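Local coordinates for hypothetical protein AQ_1354 (Aquifex aeolicus, PDB 1OZ9) that probably cleaves single-stranded RNA as a zinc-dependent endoribonuclease in ribosome quality control and in maturation of the 3' end of 16S rRNA, at residues I117-L121 with G122-E126; E132-F135 with R136-E139; E106-V109 with K110-V114. One frame throughout, in Å; residues are numbered along the deposited sequence.

Contact 1 (I117-L121 with G122-E126); sequences IVHLL and GYDHE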
ATOM      1  N   ILE A 117       0.366  -1.417  -3.172  1.00 16.98           N
ATOM      2  CA  ILE A 117       0.812  -1.018  -4.501  1.00 17.83           C
ATOM      3  C   ILE A 117       0.500  -2.117  -5.489  1.00 17.23           C
ATOM      4  O   ILE A 117       0.036  -1.838  -6.600  1.00 18.95           O
ATOM      5  CB  ILE A 117       2.301  -0.682  -4.513  1.00 18.07           C
ATOM      6  CG1 ILE A 117       2.507   0.621  -3.744  1.00 18.06           C
ATOM      7  CG2 ILE A 117       2.835  -0.511  -5.974  1.00 18.68           C
ATOM      8  CD1 ILE A 117       3.947   0.988  -3.538  1.00 16.98           C
ATOM      9  N   VAL A 118       0.779  -3.358  -5.120  1.00 15.70           N
ATOM     10  CA  VAL A 118       0.509  -4.466  -6.034  1.00 15.95           C
ATOM     11  C   VAL A 118      -0.989  -4.552  -6.378  1.00 16.69           C
ATOM     12  O   VAL A 118      -1.365  -4.803  -7.537  1.00 16.41           O
ATOM     13  CB  VAL A 118       1.027  -5.822  -5.459  1.00 16.26           C
ATOM     14  CG1 VAL A 118       0.653  -7.010  -6.408  1.00 15.32           C
ATOM     15  CG2 VAL A 118       2.564  -5.729  -5.221  1.00 14.81           C
ATOM     16  N   HIS A 119      -1.845  -4.319  -5.388  1.00 16.55           N
ATOM     17  CA  HIS A 119      -3.285  -4.285  -5.630  1.00 18.26           C
ATOM     18  C   HIS A 119      -3.599  -3.178  -6.611  1.00 18.09           C
ATOM     19  O   HIS A 119      -4.472  -3.319  -7.473  1.00 16.34           O
ATOM     20  CB  HIS A 119      -4.062  -3.971  -4.354  1.00 19.99           C
ATOM     21  CG  HIS A 119      -4.491  -5.180  -3.601  1.00 23.06           C
ATOM     22  ND1 HIS A 119      -5.561  -5.955  -3.982  1.00 25.66           N
ATOM     23  CD2 HIS A 119      -3.983  -5.753  -2.481  1.00 26.06           C
ATOM     24  CE1 HIS A 119      -5.697  -6.959  -3.132  1.00 28.45           C
ATOM     25  NE2 HIS A 119      -4.755  -6.854  -2.206  1.00 27.67           N
ATOM     26  N   LEU A 120      -2.912  -2.053  -6.449  1.00 18.45           N
ATOM     27  CA  LEU A 120      -3.179  -0.884  -7.293  1.00 19.62           C
ATOM     28  C   LEU A 120      -2.821  -1.119  -8.750  1.00 19.98           C
ATOM     29  O   LEU A 120      -3.371  -0.464  -9.642  1.00 19.85           O
ATOM     30  CB  LEU A 120      -2.360   0.322  -6.825  1.00 20.68           C
ATOM     31  CG  LEU A 120      -2.965   1.447  -6.020  1.00 23.51           C
ATOM     32  CD1 LEU A 120      -1.981   2.640  -6.038  1.00 25.94           C
ATOM     33  CD2 LEU A 120      -4.294   1.873  -6.580  1.00 23.94           C
ATOM     34  N   LEU A 121      -1.880  -2.028  -8.985  1.00 19.19           N
ATOM     35  CA  LEU A 121      -1.474  -2.362 -10.328  1.00 19.19           C
ATOM     36  C   LEU A 121      -2.441  -3.368 -10.943  1.00 19.11           C
ATOM     37  O   LEU A 121      -2.232  -3.836 -12.066  1.00 18.59           O
ATOM     38  CB  LEU A 121      -0.053  -2.912 -10.357  1.00 19.53           C
ATOM     39  CG  LEU A 121       0.946  -1.843  -9.905  1.00 22.31           C
ATOM     40  CD1 LEU A 121       2.333  -2.436  -9.908  1.00 23.39           C
ATOM     41  CD2 LEU A 121       0.852  -0.570 -10.800  1.00 23.25           C
ATOM     42  N   GLY A 122      -3.486  -3.726 -10.208  1.00 18.08           N
ATOM     43  CA  GLY A 122      -4.513  -4.581 -10.784  1.00 17.90           C
ATOM     44  C   GLY A 122      -4.405  -6.073 -10.523  1.00 18.38           C
ATOM     45  O   GLY A 122      -4.988  -6.874 -11.245  1.00 16.79           O
ATOM     46  N   TYR A 123      -3.679  -6.463  -9.489  1.00 18.78           N
ATOM     47  CA  TYR A 123      -3.604  -7.884  -9.132  1.00 20.46           C
ATOM     48  C   TYR A 123      -4.483  -8.073  -7.908  1.00 21.50           C
ATOM     49  O   TYR A 123      -4.643  -7.152  -7.116  1.00 21.53           O
ATOM     50  CB  TYR A 123      -2.164  -8.271  -8.779  1.00 20.45           C
ATOM     51  CG  TYR A 123      -1.177  -8.131  -9.927  1.00 21.34           C
ATOM     52  CD1 TYR A 123      -0.718  -6.881 -10.325  1.00 22.88           C
ATOM     53  CD2 TYR A 123      -0.711  -9.245 -10.610  1.00 23.43           C
ATOM     54  CE1 TYR A 123       0.168  -6.750 -11.374  1.00 22.57           C
ATOM     55  CE2 TYR A 123       0.187  -9.122 -11.671  1.00 23.21           C
ATOM     56  CZ  TYR A 123       0.622  -7.871 -12.029  1.00 23.56           C
ATOM     57  OH  TYR A 123       1.511  -7.730 -13.063  1.00 22.48           O
ATOM     58  N   ASP A 124      -5.033  -9.260  -7.722  1.00 22.71           N
ATOM     59  CA  ASP A 124      -5.864  -9.482  -6.544  1.00 25.30           C
ATOM     60  C   ASP A 124      -5.566 -10.909  -6.107  1.00 25.37           C
ATOM     61  O   ASP A 124      -5.540 -11.800  -6.926  1.00 25.93           O
ATOM     62  CB  ASP A 124      -7.356  -9.329  -6.909  1.00 25.88           C
ATOM     63  CG  ASP A 124      -8.272  -9.227  -5.676  1.00 28.41           C
ATOM     64  OD1 ASP A 124      -7.826  -9.484  -4.534  1.00 30.32           O
ATOM     65  OD2 ASP A 124      -9.476  -8.910  -5.765  1.00 29.83           O
ATOM     66  N   HIS A 125      -5.303 -11.145  -4.835  1.00 26.37           N
ATOM     67  CA  HIS A 125      -5.020 -12.519  -4.430  1.00 27.65           C
ATOM     68  C   HIS A 125      -6.260 -13.252  -3.959  1.00 28.31           C
ATOM     69  O   HIS A 125      -6.256 -14.473  -3.845  1.00 27.43           O
ATOM     70  CB  HIS A 125      -4.018 -12.513  -3.299  1.00 28.37           C
ATOM     71  CG  HIS A 125      -4.496 -11.755  -2.111  1.00 28.44           C
ATOM     72  ND1 HIS A 125      -4.359 -10.389  -1.994  1.00 30.23           N
ATOM     73  CD2 HIS A 125      -5.143 -12.168  -0.998  1.00 29.37           C
ATOM     74  CE1 HIS A 125      -4.895  -9.994  -0.853  1.00 28.57           C
ATOM     75  NE2 HIS A 125      -5.371 -11.054  -0.227  1.00 27.58           N
ATOM     76  N   GLU A 126      -7.326 -12.512  -3.682  1.00 29.68           N
ATOM     77  CA  GLU A 126      -8.529 -13.125  -3.104  1.00 31.82           C
ATOM     78  C   GLU A 126      -9.210 -14.148  -3.992  1.00 31.85           C
ATOM     79  O   GLU A 126      -9.941 -15.026  -3.516  1.00 31.98           O
ATOM     80  CB  GLU A 126      -9.521 -12.059  -2.644  1.00 32.67           C
ATOM     81  CG  GLU A 126      -8.971 -11.235  -1.494  1.00 36.29           C
ATOM     82  CD  GLU A 126      -9.972 -10.242  -0.922  1.00 42.44           C
ATOM     83  OE1 GLU A 126     -10.584  -9.470  -1.711  1.00 45.05           O
ATOM     84  OE2 GLU A 126     -10.133 -10.231   0.322  1.00 43.85           O
TER
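Gly122 N donates to His119 O at 2.9 Å, reaching the carbonyl from above its plane. A weak bond runs from Tyr123 N to Val118 O at 3.5 Å. Together with the positive phi of Gly122 they make a Schellman motif, which ends helix 105-120. A side-chain carbon at Gly122 would clash with Leu121 O, so the turn calls for glycine. Further on, Glu126 N binds Asp124 OD1 at 3.2 Å, closing an Asx turn. The returning chain also touches the helix through the His119 CA hydrogen, which points almost straight at Tyr123 O.

The two histidines meet rim to rim. His119 NE2 lies 3.4 Å from His125 CE1, with the ring planes 69° apart and neither ring over the other's face. His125 has CG between its backbone N and carbonyl carbon (chi1 59°), which helps turn its ring back toward the helix. Asp124 OD1 sits at the edge of the His119 ring, 3.6 Å from CE1. Tyr123 packs its CB on Val118 CG1 at 3.9 Å, and Leu121 CB lies at its ring edge. Phe135 of helix 129-147 meets both histidines edge-to-face.

An alanine at His119 removes the imidazole, which would probably leave the predicted zinc site short of a ligand and His125 without the ring edge beside it. The sequence matches the HxxxHxxGxxH pattern of metzincin-like folds. The turn at Gly122 brings His125 back beside His119 and His115, consistent with three histidines binding one catalytic zinc ion.

Contact 2 (E132-F135 with R136-E139); sequences EKKF and RELE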
ATOM      1  N   GLU A 132      -3.631 -15.342  -7.386  1.00 20.10           N
ATOM      2  CA  GLU A 132      -2.923 -15.264  -6.102  1.00 19.94           C
ATOM      3  C   GLU A 132      -1.462 -15.536  -6.398  1.00 19.04           C
ATOM      4  O   GLU A 132      -0.586 -14.837  -5.913  1.00 18.44           O
ATOM      5  CB  GLU A 132      -3.481 -16.307  -5.124  1.00 20.81           C
ATOM      6  CG  GLU A 132      -2.759 -16.432  -3.786  1.00 22.00           C
ATOM      7  CD  GLU A 132      -3.297 -17.609  -2.983  1.00 25.96           C
ATOM      8  OE1 GLU A 132      -3.561 -18.679  -3.570  1.00 28.10           O
ATOM      9  OE2 GLU A 132      -3.482 -17.470  -1.768  1.00 28.57           O
ATOM     10  N   LYS A 133      -1.214 -16.545  -7.232  1.00 19.11           N
ATOM     11  CA  LYS A 133       0.147 -16.897  -7.609  1.00 18.75           C
ATOM     12  C   LYS A 133       0.874 -15.684  -8.151  1.00 18.27           C
ATOM     13  O   LYS A 133       1.934 -15.336  -7.669  1.00 16.99           O
ATOM     14  CB  LYS A 133       0.163 -17.989  -8.665  1.00 19.34           C
ATOM     15  CG  LYS A 133       1.518 -18.182  -9.335  1.00 19.61           C
ATOM     16  CD  LYS A 133       1.578 -19.546 -10.044  1.00 22.77           C
ATOM     17  CE  LYS A 133       2.628 -19.563 -11.155  1.00 22.72           C
ATOM     18  NZ  LYS A 133       2.494 -20.773 -11.985  1.00 22.88           N
ATOM     19  N   LYS A 134       0.294 -15.031  -9.146  1.00 18.31           N
ATOM     20  CA  LYS A 134       0.965 -13.863  -9.714  1.00 18.91           C
ATOM     21  C   LYS A 134       1.058 -12.716  -8.734  1.00 18.73           C
ATOM     22  O   LYS A 134       2.023 -11.955  -8.777  1.00 18.93           O
ATOM     23  CB  LYS A 134       0.292 -13.388 -11.002  1.00 19.69           C
ATOM     24  CG  LYS A 134       0.190 -14.463 -12.089  1.00 23.10           C
ATOM     25  CD  LYS A 134       1.561 -14.963 -12.552  1.00 28.85           C
ATOM     26  CE  LYS A 134       2.395 -13.848 -13.196  1.00 32.76           C
ATOM     27  NZ  LYS A 134       3.362 -14.453 -14.181  1.00 37.16           N
ATOM     28  N   PHE A 135       0.065 -12.568  -7.859  1.00 17.45           N
ATOM     29  CA  PHE A 135       0.099 -11.485  -6.886  1.00 17.07           C
ATOM     30  C   PHE A 135       1.289 -11.679  -5.950  1.00 16.99           C
ATOM     31  O   PHE A 135       2.083 -10.766  -5.712  1.00 15.68           O
ATOM     32  CB  PHE A 135      -1.190 -11.459  -6.055  1.00 17.15           C
ATOM     33  CG  PHE A 135      -1.265 -10.299  -5.092  1.00 18.18           C
ATOM     34  CD1 PHE A 135      -2.093  -9.197  -5.352  1.00 16.03           C
ATOM     35  CD2 PHE A 135      -0.517 -10.300  -3.933  1.00 18.50           C
ATOM     36  CE1 PHE A 135      -2.172  -8.133  -4.464  1.00 18.34           C
ATOM     37  CE2 PHE A 135      -0.570  -9.205  -3.049  1.00 18.12           C
ATOM     38  CZ  PHE A 135      -1.392  -8.134  -3.315  1.00 16.96           C
ATOM     39  N   ARG A 136       1.379 -12.880  -5.396  1.00 16.72           N
ATOM     40  CA  ARG A 136       2.428 -13.194  -4.441  1.00 18.03           C
ATOM     41  C   ARG A 136       3.814 -13.168  -5.058  1.00 17.75           C
ATOM     42  O   ARG A 136       4.706 -12.632  -4.458  1.00 17.94           O
ATOM     43  CB  ARG A 136       2.180 -14.556  -3.779  1.00 18.74           C
ATOM     44  CG  ARG A 136       0.980 -14.563  -2.824  1.00 21.59           C
ATOM     45  CD  ARG A 136       0.939 -13.460  -1.748  1.00 24.50           C
ATOM     46  NE  ARG A 136      -0.165 -13.718  -0.814  1.00 27.45           N
ATOM     47  CZ  ARG A 136      -0.702 -12.831   0.031  1.00 27.98           C
ATOM     48  NH1 ARG A 136      -0.245 -11.592   0.093  1.00 25.35           N
ATOM     49  NH2 ARG A 136      -1.707 -13.213   0.831  1.00 28.25           N
ATOM     50  N   GLU A 137       4.001 -13.747  -6.240  1.00 18.27           N
ATOM     51  CA  GLU A 137       5.308 -13.613  -6.895  1.00 19.52           C
ATOM     52  C   GLU A 137       5.733 -12.115  -7.015  1.00 19.38           C
ATOM     53  O   GLU A 137       6.852 -11.752  -6.655  1.00 18.49           O
ATOM     54  CB  GLU A 137       5.324 -14.348  -8.244  1.00 20.65           C
ATOM     55  CG  GLU A 137       5.140 -15.866  -8.100  1.00 24.58           C
ATOM     56  CD  GLU A 137       5.231 -16.625  -9.413  1.00 30.30           C
ATOM     57  OE1 GLU A 137       5.007 -15.977 -10.472  1.00 33.40           O
ATOM     58  OE2 GLU A 137       5.530 -17.859  -9.383  1.00 31.43           O
ATOM     59  N   LEU A 138       4.823 -11.229  -7.429  1.00 19.02           N
ATOM     60  CA  LEU A 138       5.187  -9.811  -7.575  1.00 19.28           C
ATOM     61  C   LEU A 138       5.484  -9.139  -6.236  1.00 19.28           C
ATOM     62  O   LEU A 138       6.437  -8.372  -6.077  1.00 18.93           O
ATOM     63  CB  LEU A 138       4.084  -9.036  -8.305  1.00 19.87           C
ATOM     64  CG  LEU A 138       4.548  -7.678  -8.813  1.00 21.72           C
ATOM     65  CD1 LEU A 138       5.739  -7.923  -9.747  1.00 23.48           C
ATOM     66  CD2 LEU A 138       3.423  -6.984  -9.562  1.00 21.27           C
ATOM     67  N   GLU A 139       4.666  -9.440  -5.243  1.00 18.48           N
ATOM     68  CA  GLU A 139       4.859  -8.887  -3.930  1.00 18.29           C
ATOM     69  C   GLU A 139       6.204  -9.352  -3.328  1.00 18.50           C
ATOM     70  O   GLU A 139       6.966  -8.553  -2.760  1.00 17.43           O
ATOM     71  CB  GLU A 139       3.685  -9.351  -3.082  1.00 18.86           C
ATOM     72  CG  GLU A 139       3.704  -8.889  -1.649  1.00 18.72           C
ATOM     73  CD  GLU A 139       2.462  -9.339  -0.908  1.00 19.67           C
ATOM     74  OE1 GLU A 139       2.092 -10.525  -1.051  1.00 17.41           O
ATOM     75  OE2 GLU A 139       1.862  -8.517  -0.189  1.00 18.82           O
TER
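Glu139 OE1 lies in the ring plane at the edge of Phe135, 3.6 Å from CE2, and accepts a hydrogen bond from Arg136 NH1 at 2.8 Å. The arginine comes in on the syn lone pair, with the oxygen close to the guanidinium plane. This bond is part of a salt bridge. Carboxylate and phenyl planes stand almost at right angles, 85° apart. The other oxygen, OE2, is held by His115 ND1 of helix 105-120. Glu139 is thus a second-shell partner of a probable zinc ligand.

The Phe135 ring swings out with CG anti to the backbone N (chi1 -176°). That places it against His115, His119 and His125. Arg136 also touches His125.

All this sits within helix 129-147, which packs against the helix carrying the first two histidines of the probable zinc site, in a metzincin-like arrangement. Its regular i to i+4 bonds include Arg136 N to Glu132 O at 2.8 Å and Glu139 N to Phe135 O at 2.9 Å.

The opposite side of the turn is more exposed. Lys133 and Glu137 lie side by side and point the same way, with Lys133 CE 3.8 Å from Glu137 OE2. The Lys134 chain, bent at chi2 and chi3, brings NZ to 4.3 Å from Glu137 OE1. That is beyond a salt bridge, but the opposite charges probably still attract.

Contact 3 (E106-V109 with K110-V114); sequences EEEV and KRLIV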
ATOM      1  N   GLU A 106       7.255  -0.816  11.755  1.00 17.63           N
ATOM      2  CA  GLU A 106       7.847  -0.349  10.498  1.00 17.77           C
ATOM      3  C   GLU A 106       7.828  -1.472   9.499  1.00 18.03           C
ATOM      4  O   GLU A 106       7.500  -1.256   8.343  1.00 17.74           O
ATOM      5  CB  GLU A 106       9.287   0.140  10.663  1.00 18.25           C
ATOM      6  CG  GLU A 106       9.378   1.398  11.495  1.00 20.15           C
ATOM      7  CD  GLU A 106      10.730   2.094  11.420  1.00 23.93           C
ATOM      8  OE1 GLU A 106      11.594   1.704  10.598  1.00 23.48           O
ATOM      9  OE2 GLU A 106      10.925   3.042  12.206  1.00 21.71           O
ATOM     10  N   GLU A 107       8.176  -2.677   9.945  1.00 18.24           N
ATOM     11  CA  GLU A 107       8.168  -3.795   9.020  1.00 19.30           C
ATOM     12  C   GLU A 107       6.748  -4.049   8.498  1.00 18.22           C
ATOM     13  O   GLU A 107       6.564  -4.304   7.300  1.00 18.37           O
ATOM     14  CB  GLU A 107       8.754  -5.056   9.654  1.00 19.69           C
ATOM     15  CG  GLU A 107       8.689  -6.276   8.736  1.00 23.72           C
ATOM     16  CD  GLU A 107       9.620  -6.201   7.518  1.00 29.13           C
ATOM     17  OE1 GLU A 107      10.696  -5.562   7.591  1.00 30.51           O
ATOM     18  OE2 GLU A 107       9.276  -6.802   6.469  1.00 31.60           O
ATOM     19  N   GLU A 108       5.747  -3.939   9.366  1.00 17.72           N
ATOM     20  CA  GLU A 108       4.364  -4.192   8.947  1.00 17.36           C
ATOM     21  C   GLU A 108       3.877  -3.105   7.985  1.00 17.79           C
ATOM     22  O   GLU A 108       3.206  -3.380   6.969  1.00 15.95           O
ATOM     23  CB  GLU A 108       3.430  -4.331  10.166  1.00 17.69           C
ATOM     24  CG  GLU A 108       1.961  -4.638   9.821  1.00 17.15           C
ATOM     25  CD  GLU A 108       1.761  -6.005   9.160  1.00 21.76           C
ATOM     26  OE1 GLU A 108       2.717  -6.832   9.131  1.00 18.12           O
ATOM     27  OE2 GLU A 108       0.631  -6.262   8.669  1.00 22.14           O
ATOM     28  N   VAL A 109       4.218  -1.857   8.286  1.00 16.47           N
ATOM     29  CA  VAL A 109       3.808  -0.791   7.394  1.00 16.72           C
ATOM     30  C   VAL A 109       4.458  -0.911   6.012  1.00 16.85           C
ATOM     31  O   VAL A 109       3.818  -0.681   4.988  1.00 17.39           O
ATOM     32  CB  VAL A 109       4.064   0.578   8.039  1.00 17.25           C
ATOM     33  CG1 VAL A 109       3.855   1.699   7.006  1.00 17.35           C
ATOM     34  CG2 VAL A 109       3.109   0.714   9.245  1.00 17.23           C
ATOM     35  N   LYS A 110       5.733  -1.251   5.997  1.00 16.82           N
ATOM     36  CA  LYS A 110       6.469  -1.456   4.752  1.00 18.03           C
ATOM     37  C   LYS A 110       5.794  -2.550   3.906  1.00 18.04           C
ATOM     38  O   LYS A 110       5.559  -2.390   2.686  1.00 18.87           O
ATOM     39  CB  LYS A 110       7.922  -1.857   5.043  1.00 17.48           C
ATOM     40  CG  LYS A 110       8.774  -2.129   3.774  1.00 20.97           C
ATOM     41  CD  LYS A 110      10.228  -2.479   4.130  1.00 26.49           C
ATOM     42  CE  LYS A 110      10.336  -3.864   4.711  1.00 30.13           C
ATOM     43  NZ  LYS A 110      11.733  -4.216   5.150  1.00 32.95           N
ATOM     44  N   ARG A 111       5.448  -3.642   4.564  1.00 17.66           N
ATOM     45  CA  ARG A 111       4.813  -4.768   3.888  1.00 18.45           C
ATOM     46  C   ARG A 111       3.428  -4.406   3.348  1.00 18.19           C
ATOM     47  O   ARG A 111       3.023  -4.870   2.265  1.00 18.72           O
ATOM     48  CB  ARG A 111       4.727  -5.961   4.827  1.00 17.26           C
ATOM     49  CG  ARG A 111       6.087  -6.698   5.017  1.00 21.49           C
ATOM     50  CD  ARG A 111       6.009  -7.887   5.980  1.00 22.42           C
ATOM     51  NE  ARG A 111       7.300  -8.351   6.489  1.00 26.36           N
ATOM     52  CZ  ARG A 111       7.482  -9.531   7.129  1.00 30.92           C
ATOM     53  NH1 ARG A 111       6.459 -10.371   7.297  1.00 31.17           N
ATOM     54  NH2 ARG A 111       8.688  -9.884   7.597  1.00 29.77           N
ATOM     55  N   LEU A 112       2.710  -3.582   4.092  1.00 17.37           N
ATOM     56  CA  LEU A 112       1.389  -3.163   3.694  1.00 16.79           C
ATOM     57  C   LEU A 112       1.466  -2.186   2.523  1.00 17.67           C
ATOM     58  O   LEU A 112       0.578  -2.171   1.675  1.00 16.54           O
ATOM     59  CB  LEU A 112       0.636  -2.521   4.873  1.00 17.28           C
ATOM     60  CG  LEU A 112       0.168  -3.543   5.925  1.00 17.34           C
ATOM     61  CD1 LEU A 112      -0.331  -2.850   7.173  1.00 18.52           C
ATOM     62  CD2 LEU A 112      -0.941  -4.505   5.388  1.00 17.54           C
ATOM     63  N   ILE A 113       2.505  -1.353   2.487  1.00 16.54           N
ATOM     64  CA  ILE A 113       2.681  -0.454   1.334  1.00 17.13           C
ATOM     65  C   ILE A 113       2.865  -1.258   0.067  1.00 17.51           C
ATOM     66  O   ILE A 113       2.245  -0.983  -0.957  1.00 17.92           O
ATOM     67  CB  ILE A 113       3.911   0.426   1.548  1.00 16.57           C
ATOM     68  CG1 ILE A 113       3.573   1.500   2.573  1.00 16.54           C
ATOM     69  CG2 ILE A 113       4.357   1.102   0.225  1.00 18.49           C
ATOM     70  CD1 ILE A 113       4.812   2.205   3.146  1.00 17.55           C
ATOM     71  N   VAL A 114       3.719  -2.271   0.133  1.00 17.38           N
ATOM     72  CA  VAL A 114       3.953  -3.136  -1.039  1.00 16.66           C
ATOM     73  C   VAL A 114       2.671  -3.848  -1.406  1.00 17.16           C
ATOM     74  O   VAL A 114       2.281  -3.886  -2.588  1.00 17.11           O
ATOM     75  CB  VAL A 114       5.095  -4.135  -0.748  1.00 16.10           C
ATOM     76  CG1 VAL A 114       5.316  -5.136  -1.912  1.00 15.06           C
ATOM     77  CG2 VAL A 114       6.385  -3.325  -0.482  1.00 16.91           C
TER
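This is a contact along one helix, between side chains three and four residues apart toward the N-terminal end of helix 105-120, residues 106 to 114. It joins Glu107 to Lys110 and Arg111 in a small salt-bridge network. The carboxylate of Glu107 is shared between the two bases, one oxygen to each. Lys110 NZ bonds to Glu107 OE1 at 3.0 Å, on the syn side and somewhat out of the carboxylate plane. Arg111 NE donates to Glu107 OE2 along its anti lone pair, and the oxygen lies in the guanidinium plane. The modelled separation of NE and OE2, 2.5 Å, is very short and its exact value is uncertain. Arg111 NH2 adds a weak bond to the same OE2. Carboxylate and guanidinium planes are turned 79° apart, and the arginine, on the anti side of OE2, is not set for a two-oxygen, side-on pairing.

The torsions set this up. Glu107 has CG anti to the backbone N (chi1 177°) and bends at chi2, which carries its carboxylate toward the next turn. Arg111 reaches it with a chain extended from CG to NE.

Other faces of the helix are packed. Val109 CG1 touches Ile113 CD1 at 4.0 Å, and Ile113 continues onto Ile25 and Trp28 of helix 22-35. Leu112 CD1 rests 3.8 Å from Glu108 OE2, while Glu108 OE1 is hydrogen-bonded to His103. Glu106 is salt-bridged to Lys24. The backbone bonds are regular, as in Ile113 N to Val109 O at 2.9 Å.

The single carboxylate of Glu107 probably balances part of two positive charges. It ties consecutive turns of the helix together through side chains as well as backbone, on the stretch that leads into the probable zinc-binding histidines.

From the N terminus the order is contact 3, contact 1, contact 2. All three are local and in series, so none nests in or crosses another. Contact 3 joins successive turns in the N-terminal part of helix 105-120. Contact 1 takes up the end of the same helix and closes the turn that leaves it. Contact 2 lies on helix 129-147, reached through the loop in which contact 1 ends. Contacts 1 and 2 touch directly, their centres about 9 Å apart, where Phe135 packs on Val118, His119 and Tyr123. Contact 3 meets contact 2 more lightly, through Val114 and Glu139. The touches between them tie helix 105-120 and the turn after it to helix 129-147, beside the probable zinc site.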